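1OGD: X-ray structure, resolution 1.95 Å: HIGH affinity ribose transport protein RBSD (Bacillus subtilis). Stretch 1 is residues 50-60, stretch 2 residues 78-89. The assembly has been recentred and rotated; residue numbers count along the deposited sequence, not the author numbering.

Stretch 1 50-60: AFQDTAAVLAE
Stretch 2 (78-89) QENAKFLENLFS

Both stretches are mainly helical and belong to one chain. Residues 51-60 form a helix that continues later in the chain, with Ala50 (phi/psi -87/155) at its N-cap position. Residues 78-87 form the second helix. Phe88 is the first residue to leave helical phi/psi, at -105/60. The two helices run in nearly the same direction. The angle between their N-to-C directions is 12°, and the axes approach to 10.7 Å. In register, Gln52 CA lies 7.1 Å from Asn80 CA, and Ala56 CA lies 7.5 Å from Leu87 CA.

Regular i to i+4 bonds hold each helix, such as Ala56 N to Gln52 O at 2.9 Å and Leu87 N to Phe83 O at 2.7 Å. At the start of the first helix, Ala50 O accepts from Thr54 N at 3.0 Å and from Thr54 OG1 at 3.1 Å. Thr54 is m and its CB points away from the partner helix.

The contact buries 476 Å², both sides summed. Gln52 and Phe83 contribute most. Phe83 has chi1 t and chi2 86°, and its CB points toward the first helix. Gln52 CB sits over one face of its ring, 3.6 Å from the centroid and 16° off the normal, a CH-pi contact. Gln52 O also comes within 3.3 Å of Phe83 CZ. Ala55 and Ala56 meet the ring edge, with Ala55 CB 4.1 Å from Phe83 CE2 and Ala56 CB 4.4 Å from Phe83 CZ. Both are single methyls and meet the ring near its plane.

Gln52 is m, then t, with chi3 -30°. Its long side chain combines aliphatic packing with a polar end. Gln52 NE2 donates a weak hydrogen bond to Asn80 OD1 at 3.2 Å, with an N-H...O angle of 129°. Asn80 is m with chi2 -60°. A water accepts from Gln52 N at 3.2 Å and donates to Asn80 OD1 at 3.0 Å. Asn80 OD1 thus accepts a hydrogen bond from the water and a weak one from Gln52 NE2.

Phe51 is t with chi2 76°. Its CB points toward the second helix, and Leu84 CD2 approaches the ring edge, 3.9 Å from Phe51 CZ. Leu84 is m, t; its CB points sideways, but its end comes nearer.

Further along, Leu87 (t, p) fits against small alanines. Its CD2 lies 4.1 Å from Ala55 CB, and its CD1 lies 4.0 Å from Ala59 CB. Phe88 (m, chi2 98°) brings CZ to 4.0 Å from Ala59 CB. The Ala59 methyl therefore packs against both Leu87 and Phe88.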

# COMPACT_ATOMS: atom_id res chain seq x y z
N ALA A 50 -1.35 -18.29 -30.01
CA ALA A 50 -1.20 -17.53 -31.24
C ALA A 50 -2.12 -16.32 -31.23
O ALA A 50 -3.15 -16.31 -30.55
CB ALA A 50 -1.51 -18.42 -32.45
N PHE A 51 -1.74 -15.30 -31.99
CA PHE A 51 -2.53 -14.08 -32.10
C PHE A 51 -3.96 -14.39 -32.52
O PHE A 51 -4.92 -13.87 -31.96
CB PHE A 51 -1.89 -13.15 -33.13
CG PHE A 51 -2.70 -11.92 -33.42
CD1 PHE A 51 -2.74 -10.86 -32.52
CD2 PHE A 51 -3.43 -11.83 -34.61
CE1 PHE A 51 -3.48 -9.72 -32.80
CE2 PHE A 51 -4.18 -10.69 -34.89
CZ PHE A 51 -4.21 -9.63 -33.99
N GLN A 52 -4.09 -15.25 -33.53
CA GLN A 52 -5.40 -15.62 -34.04
C GLN A 52 -6.26 -16.28 -32.98
O GLN A 52 -7.42 -15.91 -32.81
CB GLN A 52 -5.27 -16.55 -35.25
CG GLN A 52 -4.37 -16.00 -36.34
CD GLN A 52 -4.55 -16.73 -37.66
OE1 GLN A 52 -4.87 -17.92 -37.68
NE2 GLN A 52 -4.31 -16.02 -38.76
N ASP A 53 -5.71 -17.26 -32.28
CA ASP A 53 -6.47 -17.95 -31.25
C ASP A 53 -6.94 -17.01 -30.16
O ASP A 53 -8.09 -17.09 -29.72
CB ASP A 53 -5.65 -19.08 -30.64
CG ASP A 53 -5.40 -20.21 -31.62
OD1 ASP A 53 -6.29 -20.46 -32.47
OD2 ASP A 53 -4.33 -20.84 -31.54
N THR A 54 -6.07 -16.12 -29.72
CA THR A 54 -6.44 -15.18 -28.67
C THR A 54 -7.52 -14.21 -29.14
O THR A 54 -8.50 -13.98 -28.45
CB THR A 54 -5.20 -14.41 -28.18
OG1 THR A 54 -4.20 -15.34 -27.75
CG2 THR A 54 -5.57 -13.51 -27.00
N ALA A 55 -7.34 -13.65 -30.33
CA ALA A 55 -8.30 -12.72 -30.89
C ALA A 55 -9.68 -13.38 -31.07
O ALA A 55 -10.72 -12.75 -30.86
CB ALA A 55 -7.79 -12.18 -32.22
N ALA A 56 -9.68 -14.66 -31.45
CA ALA A 56 -10.94 -15.38 -31.65
C ALA A 56 -11.73 -15.51 -30.36
O ALA A 56 -12.95 -15.29 -30.34
CB ALA A 56 -10.65 -16.75 -32.23
N VAL A 57 -11.05 -15.87 -29.27
CA VAL A 57 -11.72 -16.01 -27.98
C VAL A 57 -12.28 -14.67 -27.51
O VAL A 57 -13.43 -14.60 -27.06
CB VAL A 57 -10.75 -16.55 -26.90
CG1 VAL A 57 -11.44 -16.55 -25.54
CG2 VAL A 57 -10.31 -17.96 -27.26
N LEU A 58 -11.48 -13.62 -27.62
CA LEU A 58 -11.93 -12.30 -27.19
C LEU A 58 -13.15 -11.84 -28.00
O LEU A 58 -14.07 -11.22 -27.46
CB LEU A 58 -10.80 -11.27 -27.32
CG LEU A 58 -9.97 -10.97 -26.06
CD1 LEU A 58 -10.90 -10.62 -24.90
CD2 LEU A 58 -9.13 -12.16 -25.67
N ALA A 59 -13.14 -12.14 -29.29
CA ALA A 59 -14.22 -11.75 -30.18
C ALA A 59 -15.58 -12.30 -29.71
O ALA A 59 -16.59 -11.62 -29.81
CB ALA A 59 -13.93 -12.23 -31.61
N GLU A 60 -15.59 -13.53 -29.21
CA GLU A 60 -16.84 -14.13 -28.77
C GLU A 60 -17.24 -13.83 -27.32
O GLU A 60 -18.35 -14.17 -26.92
CB GLU A 60 -16.80 -15.64 -28.97
CG GLU A 60 -15.76 -16.36 -28.16
CD GLU A 60 -15.89 -17.87 -28.28
OE1 GLU A 60 -16.96 -18.40 -27.90
OE2 GLU A 60 -14.93 -18.53 -28.75
N GLN A 78 0.61 -10.38 -43.84
CA GLN A 78 -0.60 -10.55 -44.63
C GLN A 78 -1.58 -11.61 -44.11
O GLN A 78 -2.79 -11.42 -44.17
CB GLN A 78 -0.24 -10.87 -46.08
CG GLN A 78 -1.42 -10.81 -47.04
CD GLN A 78 -2.17 -9.49 -46.97
OE1 GLN A 78 -1.59 -8.42 -47.13
NE2 GLN A 78 -3.48 -9.57 -46.73
N GLU A 79 -1.06 -12.72 -43.59
CA GLU A 79 -1.94 -13.77 -43.09
C GLU A 79 -2.80 -13.29 -41.92
O GLU A 79 -4.02 -13.45 -41.94
CB GLU A 79 -1.12 -14.99 -42.67
CG GLU A 79 -1.98 -16.20 -42.34
CD GLU A 79 -1.18 -17.37 -41.81
OE1 GLU A 79 -0.58 -17.23 -40.72
OE2 GLU A 79 -1.15 -18.43 -42.47
N ASN A 80 -2.16 -12.71 -40.90
CA ASN A 80 -2.90 -12.23 -39.75
C ASN A 80 -3.73 -10.99 -40.08
O ASN A 80 -4.71 -10.69 -39.40
CB ASN A 80 -1.95 -11.93 -38.59
CG ASN A 80 -1.40 -13.19 -37.96
OD1 ASN A 80 -2.15 -14.02 -37.46
ND2 ASN A 80 -0.08 -13.33 -37.99
N ALA A 81 -3.34 -10.29 -41.14
CA ALA A 81 -4.07 -9.10 -41.56
C ALA A 81 -5.42 -9.52 -42.13
O ALA A 81 -6.44 -8.84 -41.93
CB ALA A 81 -3.27 -8.35 -42.62
N LYS A 82 -5.43 -10.66 -42.83
CA LYS A 82 -6.66 -11.19 -43.42
C LYS A 82 -7.55 -11.76 -42.33
O LYS A 82 -8.77 -11.59 -42.36
CB LYS A 82 -6.34 -12.29 -44.44
CG LYS A 82 -5.54 -11.82 -45.65
CD LYS A 82 -5.42 -12.95 -46.68
CE LYS A 82 -4.52 -12.55 -47.85
NZ LYS A 82 -4.99 -11.33 -48.57
N PHE A 83 -6.93 -12.45 -41.38
CA PHE A 83 -7.66 -13.05 -40.27
C PHE A 83 -8.54 -11.99 -39.63
O PHE A 83 -9.74 -12.20 -39.42
CB PHE A 83 -6.68 -13.59 -39.24
CG PHE A 83 -7.34 -14.24 -38.07
CD1 PHE A 83 -7.71 -15.58 -38.12
CD2 PHE A 83 -7.60 -13.51 -36.91
CE1 PHE A 83 -8.33 -16.19 -37.03
CE2 PHE A 83 -8.22 -14.11 -35.82
CZ PHE A 83 -8.59 -15.45 -35.88
N LEU A 84 -7.95 -10.84 -39.32
CA LEU A 84 -8.66 -9.73 -38.70
C LEU A 84 -9.84 -9.24 -39.53
O LEU A 84 -10.95 -9.08 -39.01
CB LEU A 84 -7.71 -8.55 -38.47
CG LEU A 84 -6.73 -8.65 -37.29
CD1 LEU A 84 -5.88 -7.39 -37.23
CD2 LEU A 84 -7.51 -8.85 -36.00
N GLU A 85 -9.60 -9.00 -40.82
CA GLU A 85 -10.64 -8.53 -41.73
C GLU A 85 -11.80 -9.53 -41.73
O GLU A 85 -12.96 -9.14 -41.68
CB GLU A 85 -10.08 -8.40 -43.15
CG GLU A 85 -9.01 -7.32 -43.32
CD GLU A 85 -9.60 -5.92 -43.37
OE1 GLU A 85 -10.45 -5.66 -44.25
OE2 GLU A 85 -9.21 -5.07 -42.53
N ASN A 86 -11.46 -10.81 -41.78
CA ASN A 86 -12.45 -11.88 -41.80
C ASN A 86 -13.17 -12.04 -40.47
O ASN A 86 -14.39 -12.19 -40.43
CB ASN A 86 -11.77 -13.21 -42.17
CG ASN A 86 -11.30 -13.24 -43.61
OD1 ASN A 86 -10.49 -14.09 -43.99
ND2 ASN A 86 -11.81 -12.32 -44.43
N LEU A 87 -12.42 -12.00 -39.37
CA LEU A 87 -13.01 -12.14 -38.04
C LEU A 87 -13.92 -10.97 -37.68
O LEU A 87 -15.01 -11.17 -37.15
CB LEU A 87 -11.91 -12.29 -36.98
CG LEU A 87 -12.35 -12.35 -35.51
CD1 LEU A 87 -13.32 -13.51 -35.31
CD2 LEU A 87 -11.14 -12.52 -34.60
N PHE A 88 -13.48 -9.75 -37.98
CA PHE A 88 -14.29 -8.59 -37.66
C PHE A 88 -14.96 -7.97 -38.89
O PHE A 88 -14.76 -6.80 -39.21
CB PHE A 88 -13.45 -7.55 -36.91
CG PHE A 88 -12.92 -8.05 -35.59
CD1 PHE A 88 -11.63 -8.55 -35.49
CD2 PHE A 88 -13.74 -8.07 -34.47
CE1 PHE A 88 -11.16 -9.07 -34.28
CE2 PHE A 88 -13.27 -8.59 -33.25
CZ PHE A 88 -11.98 -9.09 -33.16
N SER A 89 -15.77 -8.79 -39.56
CA SER A 89 -16.50 -8.40 -40.76
C SER A 89 -17.40 -7.19 -40.57
O SER A 89 -17.33 -6.23 -41.32
CB SER A 89 -17.35 -9.57 -41.25
OG SER A 89 -16.56 -10.74 -41.41
O HOH W 1 -1.53 -16.07 -35.32